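Local atomic coordinates of chromosome-partitioning protein ParB (Caulobacter vibrioides NA1000, PDB entry 6S6H), a protein that binds the centromeric parS DNA site near the replication origin and takes part in partitioning the chromosome, here represented by its DNA-binding domain. Residues Leu5-Ile10 with Phe34-Glu39; Asn12-Asp17 with Leu25-Leu30; Leu18-Glu23 with Ser67-Gly72; Thr55-Ala60 with His78-Ala83. All blocks are in the same frame, centred on the assembly; numbering follows the deposited sequence.

Contact 1: residues Leu5-Ile10 with Phe34-Glu39; sequences LEIGII and FERTQE. With nucleotides of chain D.
The Phe34 ring carries Glu6 on one face, with Glu6 CG 3.5 Å from the centroid of the Phe34 ring and almost on the ring normal, and Ile10 CD1 at its edge. The Glu6 carboxylate lies nearly parallel to the ring, the planes 9° apart. Its OE1 comes 3.3 Å from Phe34 CD1, and the glutamate chain, extended throughout, carries the carboxylate across the ring toward Phe34 CG and CD1. The Arg36 guanidinium has Ile10 CD1 over one face, 3.6 Å from Arg36 NE, while Glu6 OE2 arrives at its edge to form a salt bridge. Carboxylate and guanidinium are turned 76° against each other, and the 2.4 Å between Glu6 OE2 and Arg36 NH1 is so short that its exact length is doubtful. Glutamate suits this place because its methylenes can lie on an aromatic face while its charge meets an arginine. Isoleucine in turn offers a methyl to both flat groups.

Helix 20-34 ends here in a Schellman motif, with Glu35 at positive phi, and Thr37 N-caps helix 38-45 by accepting from Asn40 N. In the ParB DNA-binding domain this start of a helix faces the bound DNA: Gln38 N donates to OP2 of DT3 of chain D at 2.9 Å, where the helix end probably favours the negative phosphate. The Gln38 side chain reaches one nucleotide further, and NE2 donates to OP2 of DG4 of chain D at 2.7 Å. Arg36 has a second partner, with NE donating to Asn40 OD1.

Contact 2: residues Asn12-Asp17 with Leu25-Leu30; sequences NVQRAD and LSYKVL
Val13 pushes its CG1 methyl onto the face of Tyr27, and this is the tightly packed part of the contact. Val13 CG1 stands 3.8 Å from the Tyr27 ring centroid, a CH-pi contact offset toward the rim at the hydroxyl end, where it comes 3.5 Å from Tyr27 CZ. The methyl is there because CG1 is anti to the backbone N (chi1 168°). The other branch, Val13 CG2, runs beside Leu30 and meets Leu30 CD1 at 3.8 Å, the two side chains sliding past each other in opposite directions. Ser26 points its CB toward Val13, 4.0 Å from Val13 CG1. A small residue suits this close approach, with the CA atoms of Val13 and Ser26 7.0 Å apart, and the serine hydroxyl is bonded back to Glu22 O of its own helix. A branched valine can fill both the aromatic and the aliphatic part of the helix surface.

At the looser side a bridging water takes over. Lying in the plane of the Tyr27 ring, it accepts from Gln14 N at 3.0 Å and is hydrogen-bonded to Tyr27 OH at 2.9 Å. Gln14 CB stays 3.9 Å from Tyr27 OH, while Gln14 NE2 donates to Ile45 O. Further out, Asn12 and Arg15 are exposed, tied by a weak bond from Arg15 NH1 to Asn12 OD1. Tyr27 thus uses its ring for packing, also against Ile41 and Ile45, and its hydroxyl for the water. The direct join therefore depends on shape and apolar fit, polar linkage coming through one water.

Contact 3: residues Leu18-Glu23 with Ser67-Gly72; sequences LNVLEE and SYLVSG
Leu21 and Leu69 meet at about a right angle, and the apolar contacts gather round the single methyl Leu69 CD1. It touches Leu21 CD2 at 4.0 Å and Val20 CG1 at 4.2 Å. Beside it Val70 CG2 stands 4.1 Å from Leu21 CD1. Branched aliphatic residues in ordinary van der Waals contact suit a shallow, partly exposed join.

Here the first turn of helix 20-34 leans on the last turns of helix 63-71 within the ParB HTH domain, two helices far apart in sequence. Leu58 also packs on Val20 and Leu21, and links this join to the core.

The polar contacts that order the helix start lie within residues 18-23. Asn19 and Glu22 form a capping box: Glu22 N donates to Asn19 OD1 at 2.9 Å, and Asn19 N donates to Glu22 OE1 at 3.1 Å, on the anti side of the carboxylate and 32° out of its plane. Asn19 CG lies between the backbone N and the carbonyl carbon (chi1 69°), back over the helix start where OD1 accepts. Asn19 ND2 meanwhile rests 4.0 Å from Val70 CG2. Past helix 63-71, Gly72 takes a positive phi, easily adopted by a residue without CB.

Contact 4: residues Thr55-Ala60 with His78-Ala83; sequences TMRLLA and HARAIA. With nucleotides of chain D; nucleotides of chain C.
Arg57 and Arg80 cross obliquely, their guanidinium planes 22° apart, with Arg57 NH1 4.0 Å from the Arg80 methylene CG. The charges stand 5.6 Å apart, Arg57 NH1 to Arg80 NE, and their DNA partners probably help to offset the repulsion. Arg57, bent at chi3 (59°), donates from NE to OP2 of DT5 of chain D at 2.6 Å, and the small Ala83 side chain allows the guanidinium to lie alongside, Arg57 NH2 3.5 Å from Ala83 CB. A water accepts from that NH2 and lies within bonding distance of Arg80 O and of OP2 of DT6 of chain D.

Behind the arginines Leu58 extends CD2 into the turn of helix 76-81, 4.0 Å from Ala79 CB and 3.8 Å from Arg80 N. Alanine lets the leucine come this near the backbone.

Arg80 CG is anti to the backbone N (chi1 -172°), starting a chain that passes the methyl C7 of DT6. Its NH1 donates to N7 of DG13 of chain C at 3.0 Å and NH2 to O6 at 2.8 Å. This bidentate grip on the Hoogsteen edge of guanine is the classical arginine readout of a base in the major groove, here of parS.

Contact 4 is the buried one, near the centre of the chain; contacts 1 and 3 lie at the surface and contact 2 is intermediate. Helix 20-34 runs through contacts 2 and 3 and ends at contact 1, so it joins the N-terminal helix, the loop after it and helix 63-71. Contacts 1 and 2 meet through Ile9, Ile10 and Leu30, whereas contacts 3 and 4 touch, for example where Leu69 packs on Ala79. Charge pairing within the protein marks contact 1, apolar packing contacts 2 and 3. DNA is engaged at contact 1 through phosphates and at contact 4 through a phosphate and a base.

Contact 1: residues Leu5-Ile10 with Phe34-Glu39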
# COMPACT_ATOMS: atom_id res chain seq x y z
N LEU B 5 0.67 13.83 25.05
CA LEU B 5 1.32 12.50 25.16
C LEU B 5 0.52 11.47 24.36
O LEU B 5 1.15 10.74 23.57
CB LEU B 5 1.42 12.10 26.64
CG LEU B 5 2.71 12.49 27.35
CD1 LEU B 5 3.14 13.92 27.01
CD2 LEU B 5 2.57 12.33 28.86
N GLU B 6 -0.80 11.41 24.55
CA GLU B 6 -1.71 10.47 23.84
C GLU B 6 -1.58 10.65 22.33
O GLU B 6 -1.48 9.64 21.61
CB GLU B 6 -3.18 10.69 24.22
CG GLU B 6 -3.50 10.35 25.67
CD GLU B 6 -4.97 10.46 26.03
OE1 GLU B 6 -5.30 10.23 27.22
OE2 GLU B 6 -5.79 10.77 25.14
N ILE B 7 -1.59 11.91 21.86
CA ILE B 7 -1.60 12.27 20.42
C ILE B 7 -0.32 11.76 19.76
O ILE B 7 -0.42 11.10 18.70
CB ILE B 7 -1.80 13.79 20.23
CG1 ILE B 7 -3.24 14.20 20.57
CG2 ILE B 7 -1.40 14.24 18.83
CD1 ILE B 7 -3.48 15.69 20.61
N GLY B 8 0.84 12.05 20.36
CA GLY B 8 2.16 11.62 19.85
C GLY B 8 2.26 10.11 19.73
O GLY B 8 2.81 9.63 18.72
N ILE B 9 1.75 9.37 20.72
CA ILE B 9 1.76 7.88 20.77
C ILE B 9 0.91 7.34 19.61
O ILE B 9 1.39 6.42 18.92
CB ILE B 9 1.25 7.37 22.14
CG1 ILE B 9 2.25 7.70 23.26
CG2 ILE B 9 0.94 5.88 22.09
CD1 ILE B 9 1.67 7.57 24.64
N ILE B 10 -0.29 7.89 19.42
CA ILE B 10 -1.24 7.50 18.33
C ILE B 10 -0.57 7.79 16.98
O ILE B 10 -0.57 6.89 16.11
CB ILE B 10 -2.59 8.21 18.49
CG1 ILE B 10 -3.33 7.73 19.74
CG2 ILE B 10 -3.45 8.05 17.24
CD1 ILE B 10 -4.39 8.68 20.25
N PHE B 34 -7.60 5.29 26.22
CA PHE B 34 -7.77 6.76 26.08
C PHE B 34 -9.22 7.09 25.70
O PHE B 34 -9.54 8.29 25.56
CB PHE B 34 -6.80 7.33 25.05
CG PHE B 34 -5.34 7.10 25.35
CD1 PHE B 34 -4.88 6.96 26.65
CD2 PHE B 34 -4.41 7.05 24.32
CE1 PHE B 34 -3.54 6.75 26.92
CE2 PHE B 34 -3.06 6.84 24.59
CZ PHE B 34 -2.63 6.69 25.89
N GLU B 35 -10.06 6.06 25.54
CA GLU B 35 -11.53 6.19 25.31
C GLU B 35 -11.75 7.08 24.08
O GLU B 35 -12.46 8.10 24.20
CB GLU B 35 -12.20 6.75 26.56
CG GLU B 35 -11.90 5.96 27.81
CD GLU B 35 -12.49 6.57 29.07
OE1 GLU B 35 -11.70 7.06 29.91
OE2 GLU B 35 -13.73 6.56 29.20
N ARG B 36 -11.14 6.71 22.95
CA ARG B 36 -11.20 7.47 21.67
C ARG B 36 -11.89 6.60 20.62
O ARG B 36 -11.72 5.37 20.67
CB ARG B 36 -9.79 7.89 21.25
CG ARG B 36 -9.04 8.68 22.32
CD ARG B 36 -7.59 8.97 21.95
NE ARG B 36 -7.46 10.21 21.20
CZ ARG B 36 -6.92 11.34 21.65
NH1 ARG B 36 -6.43 11.43 22.88
NH2 ARG B 36 -6.88 12.40 20.85
N THR B 37 -12.65 7.22 19.72
CA THR B 37 -13.42 6.54 18.64
C THR B 37 -12.47 6.17 17.49
O THR B 37 -11.35 6.70 17.45
CB THR B 37 -14.57 7.41 18.13
OG1 THR B 37 -14.03 8.60 17.55
CG2 THR B 37 -15.57 7.76 19.20
N GLN B 38 -12.94 5.31 16.58
CA GLN B 38 -12.27 5.02 15.28
C GLN B 38 -12.07 6.35 14.52
O GLN B 38 -10.98 6.55 13.96
CB GLN B 38 -13.11 4.05 14.45
CG GLN B 38 -13.19 2.64 15.04
CD GLN B 38 -13.85 1.66 14.10
OE1 GLN B 38 -14.45 2.05 13.10
NE2 GLN B 38 -13.75 0.38 14.41
N GLU B 39 -13.10 7.21 14.53
CA GLU B 39 -13.11 8.54 13.87
C GLU B 39 -11.99 9.42 14.44
O GLU B 39 -11.32 10.08 13.63
CB GLU B 39 -14.47 9.21 14.04
CG GLU B 39 -14.56 10.61 13.44
CD GLU B 39 -14.34 10.67 11.94
OE1 GLU B 39 -13.89 11.73 11.46
OE2 GLU B 39 -14.63 9.67 11.26
P DT D 3 -16.43 3.43 17.63
OP1 DT D 3 -15.78 2.87 18.83
OP2 DT D 3 -15.74 4.48 16.83
O5' DT D 3 -16.81 2.22 16.67
C5' DT D 3 -17.74 1.20 17.09
C4' DT D 3 -18.20 0.37 15.92
O4' DT D 3 -18.98 1.17 15.00
C3' DT D 3 -17.08 -0.27 15.08
O3' DT D 3 -17.20 -1.70 15.12
C2' DT D 3 -17.30 0.29 13.68
C1' DT D 3 -18.77 0.64 13.71
N1 DT D 3 -19.21 1.63 12.71
C2 DT D 3 -20.13 1.23 11.77
O2 DT D 3 -20.58 0.09 11.72
N3 DT D 3 -20.50 2.20 10.87
C4 DT D 3 -20.05 3.51 10.83
O4 DT D 3 -20.47 4.27 9.96
C5 DT D 3 -19.09 3.86 11.85
C7 DT D 3 -18.55 5.26 11.88
C6 DT D 3 -18.72 2.92 12.72
P DG D 4 -16.24 -2.64 14.23
OP1 DG D 4 -15.87 -3.82 15.05
OP2 DG D 4 -15.16 -1.80 13.66
O5' DG D 4 -17.21 -3.13 13.07
C5' DG D 4 -18.30 -4.03 13.37
C4' DG D 4 -18.83 -4.66 12.10
O4' DG D 4 -19.40 -3.64 11.25
C3' DG D 4 -17.79 -5.38 11.25
O3' DG D 4 -18.35 -6.57 10.70
C2' DG D 4 -17.43 -4.35 10.19
C1' DG D 4 -18.74 -3.63 9.99
N9 DG D 4 -18.61 -2.23 9.58
C8 DG D 4 -17.94 -1.24 10.24
N7 DG D 4 -18.01 -0.08 9.63
C5 DG D 4 -18.79 -0.33 8.51
C6 DG D 4 -19.21 0.54 7.47
O6 DG D 4 -18.97 1.75 7.34
N1 DG D 4 -19.99 -0.13 6.53
C2 DG D 4 -20.31 -1.46 6.57
N2 DG D 4 -21.07 -1.92 5.57
N3 DG D 4 -19.92 -2.28 7.53
C4 DG D 4 -19.17 -1.66 8.46

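Contact 2: residues Asn12-Asp17 with Leu25-Leu30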
# COMPACT_ATOMS: atom_id res chain seq x y z
N ASN B 12 2.53 7.94 16.14
CA ASN B 12 3.79 7.20 15.87
C ASN B 12 3.53 5.70 15.67
O ASN B 12 4.50 4.99 15.34
CB ASN B 12 4.84 7.47 16.96
CG ASN B 12 5.61 8.74 16.70
OD1 ASN B 12 6.72 8.70 16.17
ND2 ASN B 12 5.03 9.88 17.03
N VAL B 13 2.29 5.23 15.83
CA VAL B 13 1.93 3.81 15.57
C VAL B 13 2.34 3.45 14.14
O VAL B 13 3.04 2.42 13.97
CB VAL B 13 0.43 3.55 15.81
CG1 VAL B 13 -0.01 2.18 15.28
CG2 VAL B 13 0.06 3.70 17.28
N GLN B 14 1.95 4.27 13.16
CA GLN B 14 2.18 4.02 11.71
C GLN B 14 3.63 4.35 11.32
O GLN B 14 4.10 3.80 10.31
CB GLN B 14 1.18 4.81 10.86
CG GLN B 14 1.47 6.31 10.80
CD GLN B 14 0.29 7.10 10.27
OE1 GLN B 14 -0.53 6.59 9.50
NE2 GLN B 14 0.21 8.36 10.66
N ARG B 15 4.31 5.21 12.09
CA ARG B 15 5.70 5.69 11.81
C ARG B 15 6.72 4.68 12.36
O ARG B 15 7.86 4.68 11.86
CB ARG B 15 5.91 7.09 12.39
CG ARG B 15 5.03 8.15 11.76
CD ARG B 15 5.28 9.56 12.27
NE ARG B 15 6.36 10.23 11.56
CZ ARG B 15 7.63 10.33 11.98
NH1 ARG B 15 8.01 9.81 13.14
NH2 ARG B 15 8.51 10.96 11.23
N ALA B 16 6.34 3.85 13.33
CA ALA B 16 7.18 2.78 13.92
C ALA B 16 7.31 1.62 12.93
O ALA B 16 6.64 1.65 11.88
CB ALA B 16 6.59 2.32 15.23
N ASP B 17 8.16 0.64 13.25
CA ASP B 17 8.44 -0.55 12.40
C ASP B 17 7.51 -1.70 12.82
O ASP B 17 8.01 -2.76 13.24
CB ASP B 17 9.92 -0.94 12.50
CG ASP B 17 10.32 -2.08 11.57
OD1 ASP B 17 9.56 -2.37 10.63
OD2 ASP B 17 11.39 -2.68 11.81
N LEU B 25 -3.52 -4.01 17.00
CA LEU B 25 -3.59 -4.21 18.47
C LEU B 25 -3.26 -2.90 19.18
O LEU B 25 -3.91 -2.61 20.20
CB LEU B 25 -2.63 -5.33 18.89
CG LEU B 25 -2.61 -5.66 20.38
CD1 LEU B 25 -4.02 -5.96 20.88
CD2 LEU B 25 -1.68 -6.83 20.68
N SER B 26 -2.29 -2.13 18.67
CA SER B 26 -1.90 -0.81 19.22
C SER B 26 -3.14 0.11 19.23
O SER B 26 -3.50 0.57 20.32
CB SER B 26 -0.76 -0.19 18.44
OG SER B 26 0.44 -0.90 18.68
N TYR B 27 -3.77 0.31 18.07
CA TYR B 27 -4.96 1.19 17.91
C TYR B 27 -6.09 0.74 18.85
O TYR B 27 -6.65 1.60 19.55
CB TYR B 27 -5.45 1.22 16.46
CG TYR B 27 -4.55 2.00 15.52
CD1 TYR B 27 -4.00 3.21 15.88
CD2 TYR B 27 -4.26 1.51 14.25
CE1 TYR B 27 -3.18 3.93 15.03
CE2 TYR B 27 -3.45 2.22 13.38
CZ TYR B 27 -2.90 3.43 13.77
OH TYR B 27 -2.09 4.12 12.91
N LYS B 28 -6.39 -0.56 18.87
CA LYS B 28 -7.45 -1.17 19.74
C LYS B 28 -7.18 -0.79 21.20
O LYS B 28 -8.09 -0.23 21.85
CB LYS B 28 -7.46 -2.69 19.57
CG LYS B 28 -8.47 -3.44 20.43
CD LYS B 28 -8.54 -4.92 20.11
CE LYS B 28 -9.86 -5.57 20.45
NZ LYS B 28 -9.86 -6.10 21.83
N VAL B 29 -5.98 -1.10 21.69
CA VAL B 29 -5.54 -0.86 23.09
C VAL B 29 -5.64 0.64 23.41
O VAL B 29 -6.07 0.96 24.53
CB VAL B 29 -4.11 -1.41 23.31
CG1 VAL B 29 -3.47 -0.87 24.58
CG2 VAL B 29 -4.09 -2.93 23.29
N LEU B 30 -5.26 1.51 22.46
CA LEU B 30 -5.23 2.99 22.66
C LEU B 30 -6.66 3.55 22.65
O LEU B 30 -6.95 4.42 23.50
CB LEU B 30 -4.36 3.62 21.57
CG LEU B 30 -2.87 3.26 21.61
CD1 LEU B 30 -2.16 3.76 20.37
CD2 LEU B 30 -2.20 3.80 22.87
O HOH W 1 -0.29 6.26 13.49

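Contact 3: residues Leu18-Glu23 with Ser67-Gly72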
# COMPACT_ATOMS: atom_id res chain seq x y z
N LEU B 18 6.19 -1.49 12.71
CA LEU B 18 5.15 -2.46 13.14
C LEU B 18 4.51 -3.09 11.90
O LEU B 18 4.19 -2.34 10.96
CB LEU B 18 4.10 -1.75 13.98
CG LEU B 18 4.60 -1.07 15.25
CD1 LEU B 18 3.45 -0.38 15.98
CD2 LEU B 18 5.29 -2.07 16.17
N ASN B 19 4.32 -4.41 11.92
CA ASN B 19 3.51 -5.14 10.91
C ASN B 19 2.04 -4.75 11.14
O ASN B 19 1.74 -4.16 12.19
CB ASN B 19 3.78 -6.65 10.93
CG ASN B 19 3.29 -7.36 12.17
OD1 ASN B 19 2.21 -7.08 12.68
ND2 ASN B 19 4.07 -8.31 12.65
N VAL B 20 1.16 -5.05 10.19
CA VAL B 20 -0.25 -4.56 10.16
C VAL B 20 -0.99 -5.00 11.43
O VAL B 20 -1.81 -4.20 11.93
CB VAL B 20 -0.98 -5.02 8.88
CG1 VAL B 20 -1.19 -6.52 8.84
CG2 VAL B 20 -2.29 -4.28 8.69
N LEU B 21 -0.71 -6.20 11.95
CA LEU B 21 -1.41 -6.77 13.14
C LEU B 21 -0.93 -6.08 14.42
O LEU B 21 -1.75 -5.93 15.35
CB LEU B 21 -1.18 -8.28 13.20
CG LEU B 21 -1.87 -9.10 12.10
CD1 LEU B 21 -1.46 -10.56 12.18
CD2 LEU B 21 -3.38 -8.96 12.18
N GLU B 22 0.35 -5.70 14.48
CA GLU B 22 0.93 -4.95 15.63
C GLU B 22 0.31 -3.55 15.67
O GLU B 22 0.03 -3.06 16.78
CB GLU B 22 2.45 -4.90 15.52
CG GLU B 22 3.11 -6.23 15.84
CD GLU B 22 4.59 -6.33 15.48
OE1 GLU B 22 5.05 -5.50 14.68
OE2 GLU B 22 5.26 -7.24 15.99
N GLU B 23 0.09 -2.93 14.50
CA GLU B 23 -0.58 -1.61 14.36
C GLU B 23 -2.03 -1.72 14.83
O GLU B 23 -2.50 -0.81 15.54
CB GLU B 23 -0.53 -1.12 12.91
CG GLU B 23 0.87 -0.75 12.46
CD GLU B 23 0.95 -0.04 11.12
OE1 GLU B 23 2.08 0.13 10.61
OE2 GLU B 23 -0.12 0.33 10.59
N SER B 67 -0.72 -15.72 10.95
CA SER B 67 0.64 -16.27 10.69
C SER B 67 1.07 -15.97 9.25
O SER B 67 2.22 -15.56 9.06
CB SER B 67 0.70 -17.75 10.98
OG SER B 67 0.24 -18.03 12.30
N TYR B 68 0.17 -16.16 8.27
CA TYR B 68 0.44 -15.88 6.83
C TYR B 68 0.75 -14.39 6.65
O TYR B 68 1.66 -14.08 5.86
CB TYR B 68 -0.73 -16.32 5.94
CG TYR B 68 -0.97 -17.81 5.89
CD1 TYR B 68 0.07 -18.71 5.71
CD2 TYR B 68 -2.26 -18.32 6.00
CE1 TYR B 68 -0.16 -20.08 5.67
CE2 TYR B 68 -2.50 -19.69 5.95
CZ TYR B 68 -1.44 -20.57 5.78
OH TYR B 68 -1.68 -21.91 5.73
N LEU B 69 0.01 -13.50 7.34
CA LEU B 69 0.22 -12.03 7.30
C LEU B 69 1.63 -11.69 7.80
O LEU B 69 2.34 -10.94 7.11
CB LEU B 69 -0.83 -11.33 8.17
CG LEU B 69 -2.10 -10.89 7.45
CD1 LEU B 69 -3.07 -10.23 8.43
CD2 LEU B 69 -1.79 -9.96 6.29
N VAL B 70 2.00 -12.21 8.98
CA VAL B 70 3.31 -11.95 9.64
C VAL B 70 4.44 -12.46 8.73
O VAL B 70 5.45 -11.74 8.61
CB VAL B 70 3.37 -12.59 11.04
CG1 VAL B 70 4.79 -12.62 11.60
CG2 VAL B 70 2.43 -11.89 12.01
N SER B 71 4.27 -13.64 8.13
CA SER B 71 5.29 -14.32 7.28
C SER B 71 5.35 -13.66 5.90
O SER B 71 6.41 -13.77 5.25
CB SER B 71 5.01 -15.80 7.18
OG SER B 71 3.80 -16.05 6.48
N GLY B 72 4.26 -13.01 5.46
CA GLY B 72 4.18 -12.28 4.18
C GLY B 72 3.70 -13.15 3.04
O GLY B 72 3.81 -12.71 1.88

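Contact 4: residues Thr55-Ala60 with His78-Ala83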
# COMPACT_ATOMS: atom_id res chain seq x y z
N THR B 55 -8.23 -2.23 9.55
CA THR B 55 -6.93 -2.59 10.16
C THR B 55 -7.19 -3.47 11.40
O THR B 55 -6.60 -4.56 11.47
CB THR B 55 -6.10 -1.34 10.48
OG1 THR B 55 -5.84 -0.65 9.26
CG2 THR B 55 -4.78 -1.65 11.15
N MET B 56 -8.05 -3.03 12.31
CA MET B 56 -8.30 -3.71 13.61
C MET B 56 -9.11 -5.00 13.40
O MET B 56 -8.85 -5.98 14.14
CB MET B 56 -9.02 -2.79 14.60
CG MET B 56 -8.11 -1.69 15.13
SD MET B 56 -8.93 -0.57 16.29
CE MET B 56 -10.33 -0.03 15.31
N ARG B 57 -10.03 -5.02 12.43
CA ARG B 57 -10.85 -6.21 12.05
C ARG B 57 -9.95 -7.44 11.81
O ARG B 57 -10.41 -8.56 12.07
CB ARG B 57 -11.69 -5.93 10.81
CG ARG B 57 -13.00 -5.20 11.09
CD ARG B 57 -13.82 -4.98 9.83
NE ARG B 57 -14.16 -6.25 9.19
CZ ARG B 57 -13.93 -6.57 7.92
NH1 ARG B 57 -13.38 -5.71 7.08
NH2 ARG B 57 -14.27 -7.77 7.48
N LEU B 58 -8.71 -7.22 11.34
CA LEU B 58 -7.73 -8.29 11.01
C LEU B 58 -7.37 -9.11 12.25
O LEU B 58 -6.95 -10.27 12.07
CB LEU B 58 -6.46 -7.66 10.41
CG LEU B 58 -6.63 -6.95 9.07
CD1 LEU B 58 -5.34 -6.25 8.67
CD2 LEU B 58 -7.07 -7.92 7.98
N LEU B 59 -7.51 -8.54 13.45
CA LEU B 59 -7.20 -9.24 14.73
C LEU B 59 -8.19 -10.39 14.97
O LEU B 59 -7.83 -11.31 15.71
CB LEU B 59 -7.24 -8.23 15.89
CG LEU B 59 -6.17 -7.14 15.85
CD1 LEU B 59 -6.48 -6.07 16.88
CD2 LEU B 59 -4.79 -7.73 16.09
N ALA B 60 -9.39 -10.32 14.37
CA ALA B 60 -10.46 -11.34 14.48
C ALA B 60 -10.15 -12.57 13.61
O ALA B 60 -10.81 -13.60 13.80
CB ALA B 60 -11.79 -10.73 14.12
N HIS B 78 -5.40 -9.23 0.89
CA HIS B 78 -5.85 -10.65 0.80
C HIS B 78 -6.64 -11.01 2.07
O HIS B 78 -7.78 -11.50 1.94
CB HIS B 78 -4.66 -11.60 0.59
CG HIS B 78 -3.98 -11.45 -0.73
ND1 HIS B 78 -2.76 -10.83 -0.85
CD2 HIS B 78 -4.35 -11.83 -1.97
CE1 HIS B 78 -2.40 -10.83 -2.12
NE2 HIS B 78 -3.36 -11.44 -2.82
N ALA B 79 -6.04 -10.78 3.24
CA ALA B 79 -6.57 -11.15 4.57
C ALA B 79 -7.94 -10.49 4.80
O ALA B 79 -8.88 -11.21 5.20
CB ALA B 79 -5.59 -10.75 5.64
N ARG B 80 -8.04 -9.18 4.57
CA ARG B 80 -9.29 -8.39 4.75
C ARG B 80 -10.38 -8.94 3.83
O ARG B 80 -11.54 -9.05 4.29
CB ARG B 80 -9.01 -6.91 4.46
CG ARG B 80 -10.15 -5.97 4.81
CD ARG B 80 -9.88 -4.59 4.25
NE ARG B 80 -9.91 -4.59 2.79
CZ ARG B 80 -9.29 -3.71 2.01
NH1 ARG B 80 -8.56 -2.73 2.52
NH2 ARG B 80 -9.40 -3.82 0.69
N ALA B 81 -10.03 -9.28 2.59
CA ALA B 81 -10.96 -9.75 1.53
C ALA B 81 -11.66 -11.06 1.95
O ALA B 81 -12.76 -11.30 1.43
CB ALA B 81 -10.22 -9.92 0.23
N ILE B 82 -11.06 -11.85 2.85
CA ILE B 82 -11.58 -13.18 3.29
C ILE B 82 -11.99 -13.14 4.77
O ILE B 82 -12.33 -14.22 5.31
CB ILE B 82 -10.53 -14.28 3.04
CG1 ILE B 82 -9.26 -14.10 3.87
CG2 ILE B 82 -10.22 -14.39 1.55
CD1 ILE B 82 -8.32 -15.28 3.83
N ALA B 83 -11.98 -11.95 5.40
CA ALA B 83 -12.17 -11.77 6.87
C ALA B 83 -13.59 -12.16 7.29
O ALA B 83 -13.74 -12.69 8.41
CB ALA B 83 -11.86 -10.34 7.26
P DT D 5 -17.42 -7.65 9.99
OP1 DT D 5 -18.09 -8.97 10.09
OP2 DT D 5 -16.04 -7.49 10.52
O5' DT D 5 -17.43 -7.18 8.47
C5' DT D 5 -18.66 -7.22 7.72
C4' DT D 5 -18.54 -6.46 6.42
O4' DT D 5 -18.26 -5.07 6.64
C3' DT D 5 -17.48 -6.94 5.43
O3' DT D 5 -18.12 -7.76 4.45
C2' DT D 5 -16.92 -5.65 4.83
C1' DT D 5 -17.84 -4.58 5.39
N1 DT D 5 -17.25 -3.24 5.59
C2 DT D 5 -17.57 -2.26 4.69
O2 DT D 5 -18.29 -2.45 3.72
N3 DT D 5 -17.01 -1.03 4.94
C4 DT D 5 -16.18 -0.70 6.00
O4 DT D 5 -15.75 0.44 6.10
C5 DT D 5 -15.89 -1.78 6.91
C7 DT D 5 -15.00 -1.52 8.09
C6 DT D 5 -16.43 -2.98 6.67
P DG C 13 -1.95 1.74 3.56
OP1 DG C 13 -0.85 2.67 3.94
OP2 DG C 13 -2.30 0.60 4.44
O5' DG C 13 -3.25 2.61 3.29
C5' DG C 13 -3.16 3.80 2.48
C4' DG C 13 -4.53 4.22 2.00
O4' DG C 13 -5.13 3.15 1.23
C3' DG C 13 -5.53 4.58 3.10
O3' DG C 13 -5.96 5.91 2.81
C2' DG C 13 -6.60 3.50 2.99
C1' DG C 13 -6.51 3.11 1.52
N9 DG C 13 -7.01 1.79 1.15
C8 DG C 13 -6.74 0.59 1.78
N7 DG C 13 -7.28 -0.43 1.18
C5 DG C 13 -7.93 0.11 0.08
C6 DG C 13 -8.69 -0.52 -0.94
O6 DG C 13 -8.95 -1.72 -1.09
N1 DG C 13 -9.16 0.41 -1.87
C2 DG C 13 -8.94 1.77 -1.81
N2 DG C 13 -9.49 2.50 -2.79
N3 DG C 13 -8.23 2.36 -0.87
C4 DG C 13 -7.76 1.48 0.04
P DT D 6 -17.28 -8.49 3.30
OP1 DT D 6 -17.94 -9.80 3.01
OP2 DT D 6 -15.84 -8.46 3.67
O5' DT D 6 -17.50 -7.54 2.04
C5' DT D 6 -18.82 -7.20 1.60
C4' DT D 6 -18.76 -6.19 0.48
O4' DT D 6 -18.23 -4.94 0.98
C3' DT D 6 -17.87 -6.59 -0.71
O3' DT D 6 -18.60 -6.38 -1.92
C2' DT D 6 -16.65 -5.69 -0.57
C1' DT D 6 -17.22 -4.46 0.12
N1 DT D 6 -16.27 -3.67 0.93
C2 DT D 6 -16.28 -2.30 0.79
O2 DT D 6 -17.00 -1.71 0.01
N3 DT D 6 -15.39 -1.63 1.60
C4 DT D 6 -14.53 -2.19 2.54
O4 DT D 6 -13.79 -1.47 3.20
C5 DT D 6 -14.59 -3.63 2.64
C7 DT D 6 -13.70 -4.32 3.62
C6 DT D 6 -15.45 -4.29 1.85
O HOH W 2 -13.77 -7.75 4.89